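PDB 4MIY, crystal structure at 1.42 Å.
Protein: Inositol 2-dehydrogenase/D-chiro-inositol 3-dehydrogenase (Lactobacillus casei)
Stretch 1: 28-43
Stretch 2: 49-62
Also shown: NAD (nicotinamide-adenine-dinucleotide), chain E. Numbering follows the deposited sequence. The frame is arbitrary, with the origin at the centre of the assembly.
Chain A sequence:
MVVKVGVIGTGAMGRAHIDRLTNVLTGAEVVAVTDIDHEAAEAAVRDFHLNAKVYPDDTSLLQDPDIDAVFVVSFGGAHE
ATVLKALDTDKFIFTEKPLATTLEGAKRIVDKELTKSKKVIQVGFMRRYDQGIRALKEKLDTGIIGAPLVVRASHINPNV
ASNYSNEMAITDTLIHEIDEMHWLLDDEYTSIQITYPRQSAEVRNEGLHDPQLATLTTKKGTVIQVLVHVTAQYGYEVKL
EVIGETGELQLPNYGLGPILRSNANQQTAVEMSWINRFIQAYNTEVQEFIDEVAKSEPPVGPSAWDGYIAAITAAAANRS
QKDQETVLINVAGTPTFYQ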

ATOM      1  N   ALA A  28      10.106 -23.401  31.086  1.00 18.33           N
ATOM      2  CA  ALA A  28      10.319 -24.806  30.805  1.00 18.22           C
ATOM      3  C   ALA A  28      11.783 -25.192  30.850  1.00 20.79           C
ATOM      4  O   ALA A  28      12.645 -24.358  30.797  1.00 21.95           O
ATOM      5  N   GLU A  29      12.039 -26.481  30.955  1.00 21.40           N
ATOM      6  CA  GLU A  29      13.401 -27.025  30.838  1.00 23.70           C
ATOM      7  C   GLU A  29      13.362 -28.383  30.189  1.00 22.67           C
ATOM      8  O   GLU A  29      12.558 -29.193  30.542  1.00 20.97           O
ATOM      9  N   VAL A  30      14.248 -28.593  29.219  1.00 20.69           N
ATOM     10  CA  VAL A  30      14.380 -29.880  28.577  1.00 22.50           C
ATOM     11  C   VAL A  30      15.307 -30.733  29.429  1.00 23.90           C
ATOM     12  O   VAL A  30      16.440 -30.417  29.601  1.00 25.10           O
ATOM     13  N   VAL A  31      14.741 -31.801  29.978  1.00 22.80           N
ATOM     14  CA  VAL A  31      15.444 -32.688  30.883  1.00 21.19           C
ATOM     15  C   VAL A  31      15.632 -34.099  30.342  1.00 27.22           C
ATOM     16  O   VAL A  31      16.285 -34.890  30.958  1.00 26.49           O
ATOM     17  N   ALA A  32      15.083 -34.396  29.179  1.00 23.61           N
ATOM     18  CA  ALA A  32      15.268 -35.699  28.549  1.00 27.54           C
ATOM     19  C   ALA A  32      15.083 -35.570  27.057  1.00 31.47           C
ATOM     20  O   ALA A  32      14.347 -34.730  26.609  1.00 25.39           O
ATOM     21  N   VAL A  33      15.756 -36.442  26.325  1.00 29.03           N
ATOM     22  CA  VAL A  33      15.641 -36.520  24.886  1.00 25.62           C
ATOM     23  C   VAL A  33      15.818 -37.945  24.423  1.00 30.91           C
ATOM     24  O   VAL A  33      16.433 -38.730  25.095  1.00 29.69           O
ATOM     25  N   THR A  34      15.242 -38.267  23.282  1.00 26.52           N
ATOM     26  CA  THR A  34      15.552 -39.500  22.598  1.00 27.84           C
ATOM     27  C   THR A  34      15.433 -39.326  21.089  1.00 32.51           C
ATOM     28  O   THR A  34      14.641 -38.561  20.612  1.00 27.94           O
ATOM     29  N   ASP A  35      16.216 -40.093  20.350  1.00 30.54           N
ATOM     30  CA  ASP A  35      16.180 -40.083  18.906  1.00 29.38           C
ATOM     31  C   ASP A  35      16.598 -41.508  18.477  1.00 32.31           C
ATOM     32  O   ASP A  35      17.355 -42.138  19.165  1.00 32.75           O
ATOM     33  N   ILE A  36      16.095 -42.030  17.381  1.00 29.98           N
ATOM     34  CA  ILE A  36      16.629 -43.303  16.914  1.00 31.49           C
ATOM     35  C   ILE A  36      18.013 -43.188  16.422  1.00 33.62           C
ATOM     36  O   ILE A  36      18.657 -44.194  16.215  1.00 35.35           O
ATOM     37  N   ASP A  37      18.467 -41.969  16.213  1.00 32.80           N
ATOM     38  CA  ASP A  37      19.837 -41.676  15.947  1.00 34.48           C
ATOM     39  C   ASP A  37      20.446 -41.143  17.203  1.00 35.62           C
ATOM     40  O   ASP A  37      20.494 -39.972  17.438  1.00 36.65           O
ATOM     41  N   HIS A  38      20.969 -42.052  18.005  0.71 34.04           N
ATOM     42  CA  HIS A  38      21.486 -41.725  19.310  0.71 31.51           C
ATOM     43  C   HIS A  38      22.447 -40.588  19.325  0.71 33.22           C
ATOM     44  O   HIS A  38      22.552 -39.845  20.266  0.71 33.90           O
ATOM     45  N   GLU A  39      23.140 -40.451  18.231  0.73 34.61           N
ATOM     46  CA  GLU A  39      24.104 -39.436  18.049  0.73 33.12           C
ATOM     47  C   GLU A  39      23.453 -38.062  17.902  0.73 31.86           C
ATOM     48  O   GLU A  39      24.000 -37.068  18.322  0.73 32.58           O
ATOM     49  N   ALA A  40      22.293 -38.034  17.281  1.00 31.01           N
ATOM     50  CA  ALA A  40      21.555 -36.812  17.165  1.00 34.71           C
ATOM     51  C   ALA A  40      21.120 -36.367  18.550  1.00 34.96           C
ATOM     52  O   ALA A  40      21.248 -35.221  18.890  1.00 33.03           O
ATOM     53  N   ALA A  41      20.664 -37.297  19.351  1.00 34.19           N
ATOM     54  CA  ALA A  41      20.222 -36.984  20.694  1.00 31.52           C
ATOM     55  C   ALA A  41      21.324 -36.429  21.527  1.00 34.58           C
ATOM     56  O   ALA A  41      21.152 -35.473  22.224  1.00 33.27           O
ATOM     57  N   GLU A  42      22.499 -37.019  21.400  1.00 33.98           N
ATOM     58  CA  GLU A  42      23.623 -36.564  22.150  1.00 31.75           C
ATOM     59  C   GLU A  42      24.091 -35.185  21.754  1.00 31.45           C
ATOM     60  O   GLU A  42      24.526 -34.426  22.577  1.00 33.19           O
ATOM     61  N   ALA A  43      24.003 -34.871  20.480  1.00 33.83           N
ATOM     62  CA  ALA A  43      24.357 -33.554  20.010  1.00 34.72           C
ATOM     63  C   ALA A  43      23.412 -32.465  20.560  1.00 32.73           C
ATOM     64  O   ALA A  43      23.820 -31.372  20.836  1.00 32.52           O
ATOM     65  N   HIS A  49      23.488 -27.260  25.685  1.00 34.17           N
ATOM     66  CA  HIS A  49      23.949 -27.269  27.077  1.00 35.47           C
ATOM     67  C   HIS A  49      22.913 -27.645  28.080  1.00 33.18           C
ATOM     68  O   HIS A  49      22.753 -26.970  29.055  1.00 35.71           O
ATOM     69  N   LEU A  50      22.229 -28.722  27.808  1.00 31.82           N
ATOM     70  CA  LEU A  50      21.140 -29.183  28.589  1.00 30.52           C
ATOM     71  C   LEU A  50      21.640 -30.035  29.731  1.00 35.75           C
ATOM     72  O   LEU A  50      22.614 -30.725  29.599  1.00 34.48           O
ATOM     73  N   ASN A  51      20.961 -29.937  30.856  1.00 34.97           N
ATOM     74  CA  ASN A  51      21.095 -30.892  31.916  1.00 33.48           C
ATOM     75  C   ASN A  51      20.034 -31.929  31.700  1.00 31.82           C
ATOM     76  O   ASN A  51      18.945 -31.816  32.211  1.00 33.81           O
ATOM     77  N   ALA A  52      20.332 -32.921  30.884  1.00 29.61           N
ATOM     78  CA  ALA A  52      19.312 -33.846  30.458  1.00 26.59           C
ATOM     79  C   ALA A  52      19.806 -35.259  30.220  1.00 31.55           C
ATOM     80  O   ALA A  52      20.916 -35.445  29.811  1.00 36.08           O
ATOM     81  N   LYS A  53      18.925 -36.220  30.417  0.78 28.22           N
ATOM     82  CA  LYS A  53      19.169 -37.614  30.090  0.78 28.05           C
ATOM     83  C   LYS A  53      18.883 -37.970  28.649  0.78 32.31           C
ATOM     84  O   LYS A  53      17.901 -37.570  28.077  0.78 26.40           O
ATOM     85  N   VAL A  54      19.759 -38.786  28.087  1.00 29.94           N
ATOM     86  CA  VAL A  54      19.493 -39.362  26.803  1.00 30.38           C
ATOM     87  C   VAL A  54      18.916 -40.741  26.953  1.00 31.57           C
ATOM     88  O   VAL A  54      19.596 -41.618  27.383  1.00 37.82           O
ATOM     89  N   TYR A  55      17.657 -40.923  26.632  1.00 32.27           N
ATOM     90  CA  TYR A  55      17.015 -42.217  26.675  1.00 30.84           C
ATOM     91  C   TYR A  55      17.127 -42.965  25.351  1.00 37.10           C
ATOM     92  O   TYR A  55      17.095 -42.378  24.294  1.00 34.57           O
ATOM     93  N   PRO A  56      17.281 -44.280  25.421  1.00 34.17           N
ATOM     94  CA  PRO A  56      17.463 -45.077  24.214  1.00 35.10           C
ATOM     95  C   PRO A  56      16.224 -45.137  23.359  1.00 34.94           C
ATOM     96  O   PRO A  56      16.342 -45.350  22.196  1.00 36.05           O
ATOM     97  N   ASP A  57      15.053 -44.959  23.933  1.00 34.52           N
ATOM     98  CA  ASP A  57      13.840 -44.951  23.168  1.00 34.11           C
ATOM     99  C   ASP A  57      12.709 -44.127  23.783  1.00 32.91           C
ATOM    100  O   ASP A  57      12.861 -43.570  24.837  1.00 31.67           O
ATOM    101  N   ASP A  58      11.584 -44.097  23.098  1.00 32.98           N
ATOM    102  CA  ASP A  58      10.460 -43.337  23.573  1.00 29.55           C
ATOM    103  C   ASP A  58       9.834 -44.005  24.781  1.00 36.18           C
ATOM    104  O   ASP A  58       9.404 -43.341  25.690  1.00 33.19           O
ATOM    105  N   THR A  59       9.825 -45.332  24.806  1.00 32.94           N
ATOM    106  CA  THR A  59       9.165 -46.038  25.894  1.00 31.05           C
ATOM    107  C   THR A  59       9.843 -45.739  27.230  1.00 31.69           C
ATOM    108  O   THR A  59       9.204 -45.470  28.222  1.00 32.75           O
ATOM    109  N   SER A  60      11.146 -45.738  27.230  1.00 31.53           N
ATOM    110  CA  SER A  60      11.858 -45.488  28.440  1.00 30.93           C
ATOM    111  C   SER A  60      11.790 -44.025  28.886  1.00 33.83           C
ATOM    112  O   SER A  60      11.952 -43.722  30.048  1.00 32.52           O
ATOM    113  N   LEU A  61      11.594 -43.125  27.938  1.00 31.08           N
ATOM    114  CA  LEU A  61      11.565 -41.708  28.281  1.00 28.14           C
ATOM    115  C   LEU A  61      10.280 -41.477  28.995  1.00 28.78           C
ATOM    116  O   LEU A  61      10.235 -40.797  29.983  1.00 28.59           O
ATOM    117  N   LEU A  62       9.248 -42.090  28.471  1.00 26.96           N
ATOM    118  CA  LEU A  62       7.918 -41.905  28.948  1.00 27.30           C
ATOM    119  C   LEU A  62       7.652 -42.498  30.314  1.00 29.54           C
ATOM    120  O   LEU A  62       6.642 -42.236  30.895  1.00 33.82           O
TER

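The two stretches pair as parallel strands, and three backbone hydrogen bonds satisfy the facing amides and carbonyls in alternation. Lys53 N donates to Val31 O (3.0 Å), Val33 N donates to Lys53 O (3.0 Å), and Tyr55 N donates to Val33 O (2.9 Å). CA-H...O contacts supplement this ladder, with Ala32 CA 3.3 Å from Lys53 O.

Thr34 extends the pairing through its side chain. Its CB points toward the second stretch, and the t rotamer (chi1 -173°) brings OG1 within 2.7 Å of Tyr55 O, to which the hydroxyl donates. Tyr55 O also accepts from water 2 (2.8 Å from the water oxygen), and that water in turn accepts from Asp35 N at 3.2 Å, so the carbonyl is doubly used where the strand pairing runs out. Thr34 OG1 also lies 3.4 Å from Asp57 N, but the angle is too poor for a hydrogen bond.

At the other end, water 1 replaces direct pairing. It accepts from Asn51 N (2.9 Å from the water oxygen) and lies within donating reach of Val30 O (2.8 Å) and Glu29 OE2 (3.1 Å). Glu29, extended with chi1 and chi2 both t, thus brings its carboxylate to the water.

The apolar side chains divide between the two faces of the sheet. On the face of Ala32 and Lys53, Ala32 CB meets the edge of the Tyr55 ring at CE2 (3.6 Å) and Leu61 CD1 (3.9 Å); the Lys53 side chain leads away. On the face of Val33 and Val54, Val33 (m) places CG2 4.0 Å from Val54 CG2. Val54 (t) also packs against the first-stretch helix, its CG1 lying 3.9 Å from Ala41 CB and 3.4 Å from His38 NE2, an oblique approach to the imidazole. Water 3 joins the same pair, donating to Val54 O at 2.6 Å and lying 3.0 Å from His38 NE2. Leu50 (m, t) points inward, its CD1 3.9 Å from Val30 CG1.

Three aspartates find their partners within their own stretch or on the NAD. Asp57 (p) caps the weakly bonded helix: its OD1 accepts from Ser60 N (3.0 Å) and, at a very short 2.4 Å, from Ser60 OG. Asp37 OD1 caps the other helix through weak bonds from Glu39 N (3.1 Å) and Ala40 N (3.2 Å). Asp35 (t) turns away from the second stretch to bind NAD: its OD1 accepts from O2B (2.8 Å) and from Asp37 N (2.8 Å), while its OD2 accepts from NAD O3B (2.6 Å).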

ATOM      1  CB  ALA A  28       9.760 -25.128  29.484  1.00 21.47           C
ATOM      2  CB  GLU A  29      14.068 -27.162  32.200  1.00 25.60           C
ATOM      3  CG  GLU A  29      15.410 -27.805  32.151  1.00 27.39           C
ATOM      4  CD  GLU A  29      15.999 -28.029  33.527  1.00 36.35           C
ATOM      5  OE1 GLU A  29      15.233 -28.073  34.479  1.00 38.72           O
ATOM      6  OE2 GLU A  29      17.224 -28.168  33.636  1.00 40.27           O
ATOM      7  CB  VAL A  30      14.931 -29.798  27.155  1.00 18.36           C
ATOM      8  CG1 VAL A  30      14.868 -31.113  26.521  1.00 22.23           C
ATOM      9  CG2 VAL A  30      14.102 -28.896  26.336  1.00 27.16           C
ATOM     10  CB  VAL A  31      14.715 -32.786  32.252  1.00 24.49           C
ATOM     11  CG1 VAL A  31      14.476 -31.444  32.825  1.00 24.50           C
ATOM     12  CG2 VAL A  31      13.453 -33.482  32.103  1.00 21.43           C
ATOM     13  CB  ALA A  32      14.323 -36.672  29.068  1.00 25.44           C
ATOM     14  CB  VAL A  33      16.712 -35.633  24.147  1.00 29.61           C
ATOM     15  CG1 VAL A  33      16.541 -34.230  24.460  1.00 29.05           C
ATOM     16  CG2 VAL A  33      18.082 -36.013  24.518  1.00 31.92           C
ATOM     17  CB  THR A  34      14.675 -40.665  23.089  1.00 27.75           C
ATOM     18  OG1 THR A  34      15.115 -41.889  22.511  1.00 32.40           O
ATOM     19  CG2 THR A  34      13.239 -40.485  22.747  1.00 28.68           C
ATOM     20  CB  ASP A  35      17.170 -39.026  18.426  1.00 30.21           C
ATOM     21  CG  ASP A  35      16.999 -38.651  16.952  1.00 33.14           C
ATOM     22  OD1 ASP A  35      17.428 -39.402  16.102  1.00 33.11           O
ATOM     23  OD2 ASP A  35      16.466 -37.587  16.640  1.00 29.88           O
ATOM     24  CB  ILE A  36      15.838 -43.888  15.822  1.00 28.46           C
ATOM     25  CG1 ILE A  36      15.878 -42.972  14.592  1.00 27.95           C
ATOM     26  CG2 ILE A  36      14.482 -44.228  16.306  1.00 29.91           C
ATOM     27  CD1 ILE A  36      14.949 -43.380  13.540  1.00 29.29           C
ATOM     28  CB  ASP A  37      19.965 -40.685  14.803  1.00 36.47           C
ATOM     29  CG  ASP A  37      21.408 -40.253  14.508  1.00 37.65           C
ATOM     30  OD1 ASP A  37      22.311 -40.505  15.280  1.00 40.54           O
ATOM     31  OD2 ASP A  37      21.621 -39.604  13.494  1.00 44.17           O
ATOM     32  CB  HIS A  38      22.140 -42.957  19.929  0.71 34.57           C
ATOM     33  CG  HIS A  38      22.171 -42.918  21.417  0.71 34.82           C
ATOM     34  ND1 HIS A  38      23.242 -42.421  22.118  0.71 34.44           N
ATOM     35  CD2 HIS A  38      21.244 -43.265  22.336  0.71 35.65           C
ATOM     36  CE1 HIS A  38      22.981 -42.486  23.405  0.71 34.30           C
ATOM     37  NE2 HIS A  38      21.780 -43.002  23.566  0.71 37.53           N
ATOM     38  CB  GLU A  39      24.814 -39.759  16.764  0.73 37.25           C
ATOM     39  CG  GLU A  39      25.643 -38.702  16.258  0.73 37.95           C
ATOM     40  CD  GLU A  39      26.905 -38.642  17.003  0.73 48.47           C
ATOM     41  OE1 GLU A  39      27.356 -39.736  17.402  0.73 50.51           O
ATOM     42  OE2 GLU A  39      27.453 -37.529  17.192  0.73 50.79           O
ATOM     43  CB  ALA A  40      20.391 -37.019  16.273  1.00 33.22           C
ATOM     44  CB  ALA A  41      19.591 -38.151  21.334  1.00 32.25           C
ATOM     45  CB  GLU A  42      24.758 -37.595  22.067  1.00 38.16           C
ATOM     46  CG  GLU A  42      24.566 -38.776  23.007  1.00 38.12           C
ATOM     47  CD  GLU A  42      25.582 -39.877  22.773  0.42 37.36           C
ATOM     48  OE1 GLU A  42      26.555 -39.625  22.056  0.49 38.44           O
ATOM     49  OE2 GLU A  42      25.390 -40.984  23.286  0.69 41.42           O
ATOM     50  CB  ALA A  43      24.402 -33.520  18.517  1.00 34.95           C
ATOM     51  CB  HIS A  49      24.459 -25.924  27.498  1.00 37.68           C
ATOM     52  CG  HIS A  49      25.623 -25.458  26.716  1.00 42.55           C
ATOM     53  ND1 HIS A  49      25.777 -25.723  25.380  1.00 43.86           N
ATOM     54  CD2 HIS A  49      26.692 -24.733  27.081  1.00 44.59           C
ATOM     55  CE1 HIS A  49      26.884 -25.167  24.948  1.00 43.85           C
ATOM     56  NE2 HIS A  49      27.460 -24.560  25.962  1.00 48.44           N
ATOM     57  CB  LEU A  50      20.261 -30.044  27.721  1.00 31.23           C
ATOM     58  CG  LEU A  50      19.581 -29.453  26.504  1.00 28.91           C
ATOM     59  CD1 LEU A  50      18.684 -30.421  25.940  1.00 23.20           C
ATOM     60  CD2 LEU A  50      18.812 -28.238  26.863  1.00 28.51           C
ATOM     61  CB  ASN A  51      20.971 -30.217  33.286  1.00 33.09           C
ATOM     62  CG  ASN A  51      20.968 -31.214  34.421  0.60 33.50           C
ATOM     63  OD1 ASN A  51      21.986 -31.754  34.760  0.35 33.76           O
ATOM     64  ND2 ASN A  51      19.815 -31.453  35.006  0.42 34.96           N
ATOM     65  CB  ALA A  52      18.674 -33.325  29.171  1.00 30.04           C
ATOM     66  CB  LYS A  53      18.380 -38.562  30.989  0.78 33.48           C
ATOM     67  CG  LYS A  53      18.439 -40.030  30.576  0.78 36.31           C
ATOM     68  CD  LYS A  53      18.298 -41.041  31.736  0.78 38.12           C
ATOM     69  CE  LYS A  53      19.531 -41.962  31.853  0.78 38.00           C
ATOM     70  NZ  LYS A  53      19.667 -42.843  30.697  0.78 40.26           N
ATOM     71  CB  VAL A  54      20.746 -39.402  25.947  1.00 31.61           C
ATOM     72  CG1 VAL A  54      20.451 -40.046  24.686  1.00 32.18           C
ATOM     73  CG2 VAL A  54      21.287 -38.011  25.738  1.00 30.23           C
ATOM     74  CB  TYR A  55      15.555 -42.090  27.044  1.00 31.69           C
ATOM     75  CG  TYR A  55      15.316 -41.729  28.473  1.00 32.64           C
ATOM     76  CD1 TYR A  55      15.282 -42.690  29.432  1.00 33.29           C
ATOM     77  CD2 TYR A  55      15.115 -40.417  28.860  1.00 33.49           C
ATOM     78  CE1 TYR A  55      15.079 -42.378  30.727  1.00 34.35           C
ATOM     79  CE2 TYR A  55      14.910 -40.098  30.153  1.00 36.56           C
ATOM     80  CZ  TYR A  55      14.876 -41.079  31.081  1.00 38.54           C
ATOM     81  OH  TYR A  55      14.667 -40.789  32.391  1.00 39.49           O
ATOM     82  CB  PRO A  56      17.789 -46.463  24.767  1.00 34.71           C
ATOM     83  CG  PRO A  56      17.437 -46.424  26.197  1.00 35.33           C
ATOM     84  CD  PRO A  56      17.515 -45.050  26.653  1.00 35.42           C
ATOM     85  CB  ASP A  57      13.375 -46.379  22.902  1.00 33.23           C
ATOM     86  CG  ASP A  57      12.852 -47.068  24.126  1.00 39.85           C
ATOM     87  OD1 ASP A  57      13.210 -46.693  25.242  1.00 36.62           O
ATOM     88  OD2 ASP A  57      12.059 -47.988  23.946  1.00 43.66           O
ATOM     89  CB  ASP A  58       9.473 -43.019  22.445  1.00 31.51           C
ATOM     90  CG  ASP A  58       8.888 -44.219  21.828  1.00 38.50           C
ATOM     91  OD1 ASP A  58       9.402 -45.310  22.077  1.00 38.43           O
ATOM     92  OD2 ASP A  58       7.897 -44.084  21.099  1.00 37.61           O
ATOM     93  CB  THR A  59       9.099 -47.578  25.652  1.00 36.89           C
ATOM     94  OG1 THR A  59       8.218 -47.874  24.570  1.00 39.48           O
ATOM     95  CG2 THR A  59       8.538 -48.245  26.850  1.00 34.92           C
ATOM     96  CB  SER A  60      13.308 -45.896  28.284  1.00 35.62           C
ATOM     97  OG  SER A  60      13.880 -45.326  27.148  1.00 38.20           O
ATOM     98  CB  LEU A  61      11.691 -40.802  27.040  1.00 29.36           C
ATOM     99  CG  LEU A  61      11.665 -39.273  27.222  1.00 28.18           C
ATOM    100  CD1 LEU A  61      12.541 -38.607  26.218  1.00 27.28           C
ATOM    101  CD2 LEU A  61      10.302 -38.742  27.106  1.00 25.07           C
ATOM    102  CB  LEU A  62       6.932 -42.471  27.964  1.00 27.57           C
ATOM    103  CG  LEU A  62       6.751 -41.667  26.675  1.00 29.46           C
ATOM    104  CD1 LEU A  62       5.944 -42.456  25.676  1.00 31.56           C
ATOM    105  CD2 LEU A  62       6.057 -40.358  26.931  1.00 31.49           C
TER
HETATM  106  PA  NAD E 401      14.017 -34.454  10.649  1.00 26.89           P
HETATM  107  O1A NAD E 401      14.106 -35.605   9.772  1.00 29.83           O
HETATM  108  O2A NAD E 401      15.005 -33.482  10.696  1.00 20.78           O
HETATM  109  O5B NAD E 401      14.054 -34.893  12.171  1.00 24.39           O
HETATM  110  C5B NAD E 401      13.328 -35.925  12.701  1.00 27.61           C
HETATM  111  C4B NAD E 401      14.153 -36.614  13.796  1.00 26.69           C
HETATM  112  O4B NAD E 401      13.366 -37.676  14.265  1.00 28.64           O
HETATM  113  C3B NAD E 401      15.396 -37.342  13.303  1.00 25.75           C
HETATM  114  O3B NAD E 401      16.463 -37.016  14.094  1.00 34.95           O
HETATM  115  C2B NAD E 401      15.059 -38.806  13.366  1.00 27.31           C
HETATM  116  O2B NAD E 401      16.182 -39.617  13.611  1.00 32.44           O
HETATM  117  C1B NAD E 401      14.144 -38.852  14.531  1.00 28.48           C
HETATM  118  N9A NAD E 401      13.241 -39.980  14.562  1.00 26.12           N
HETATM  119  C8A NAD E 401      12.618 -40.555  13.581  1.00 28.14           C
HETATM  120  N7A NAD E 401      11.793 -41.509  13.993  1.00 32.06           N
HETATM  121  C5A NAD E 401      11.891 -41.546  15.307  1.00 27.67           C
HETATM  122  C6A NAD E 401      11.339 -42.322  16.400  1.00 31.21           C
HETATM  123  N6A NAD E 401      10.451 -43.270  16.233  1.00 30.49           N
HETATM  124  N1A NAD E 401      11.704 -41.984  17.615  1.00 27.07           N
HETATM  125  C2A NAD E 401      12.558 -41.063  17.870  1.00 26.21           C
HETATM  126  N3A NAD E 401      13.132 -40.344  16.929  1.00 28.11           N
HETATM  127  C4A NAD E 401      12.828 -40.542  15.662  1.00 26.76           C
HETATM  128  O3  NAD E 401      12.558 -33.909  10.382  1.00 24.15           O
HETATM  129  PN  NAD E 401      11.904 -32.522  10.956  1.00 24.09           P
HETATM  130  O1N NAD E 401      11.950 -31.523   9.896  1.00 25.87           O
HETATM  131  O2N NAD E 401      12.621 -32.083  12.095  1.00 25.13           O
HETATM  132  O5D NAD E 401      10.420 -32.827  11.120  1.00 21.23           O
HETATM  133  C5D NAD E 401       9.989 -33.496  12.280  1.00 23.54           C
HETATM  134  C4D NAD E 401       8.513 -33.356  12.465  1.00 24.68           C
HETATM  135  O4D NAD E 401       8.243 -31.973  12.608  1.00 33.06           O
HETATM  136  C3D NAD E 401       7.762 -33.863  11.280  1.00 23.18           C
HETATM  137  O3D NAD E 401       6.572 -34.424  11.738  1.00 26.94           O
HETATM  138  C2D NAD E 401       7.515 -32.559  10.526  1.00 24.12           C
HETATM  139  O2D NAD E 401       6.378 -32.736   9.773  1.00 26.36           O
HETATM  140  C1D NAD E 401       7.287 -31.592  11.653  1.00 26.41           C
HETATM  141  N1N NAD E 401       7.482 -30.202  11.240  1.00 26.08           N
HETATM  142  C2N NAD E 401       6.498 -29.321  11.398  1.00 22.10           C
HETATM  143  C3N NAD E 401       6.595 -28.007  10.991  1.00 23.23           C
HETATM  144  C7N NAD E 401       5.457 -27.037  11.207  1.00 23.48           C
HETATM  145  O7N NAD E 401       4.631 -27.213  12.044  1.00 23.97           O
HETATM  146  N7N NAD E 401       5.465 -26.004  10.465  1.00 19.93           N
HETATM  147  C4N NAD E 401       7.797 -27.589  10.448  1.00 22.89           C
HETATM  148  C5N NAD E 401       8.792 -28.531  10.314  1.00 25.01           C
HETATM  149  C6N NAD E 401       8.600 -29.829  10.707  1.00 26.06           C
HETATM  150  O   HOH W   1      18.360 -28.749  30.776  1.00 30.44           O
HETATM  151  O   HOH W   2      18.498 -41.546  22.063  1.00 35.29           O
HETATM  152  O   HOH W   3      20.565 -43.705  26.173  1.00 40.67           O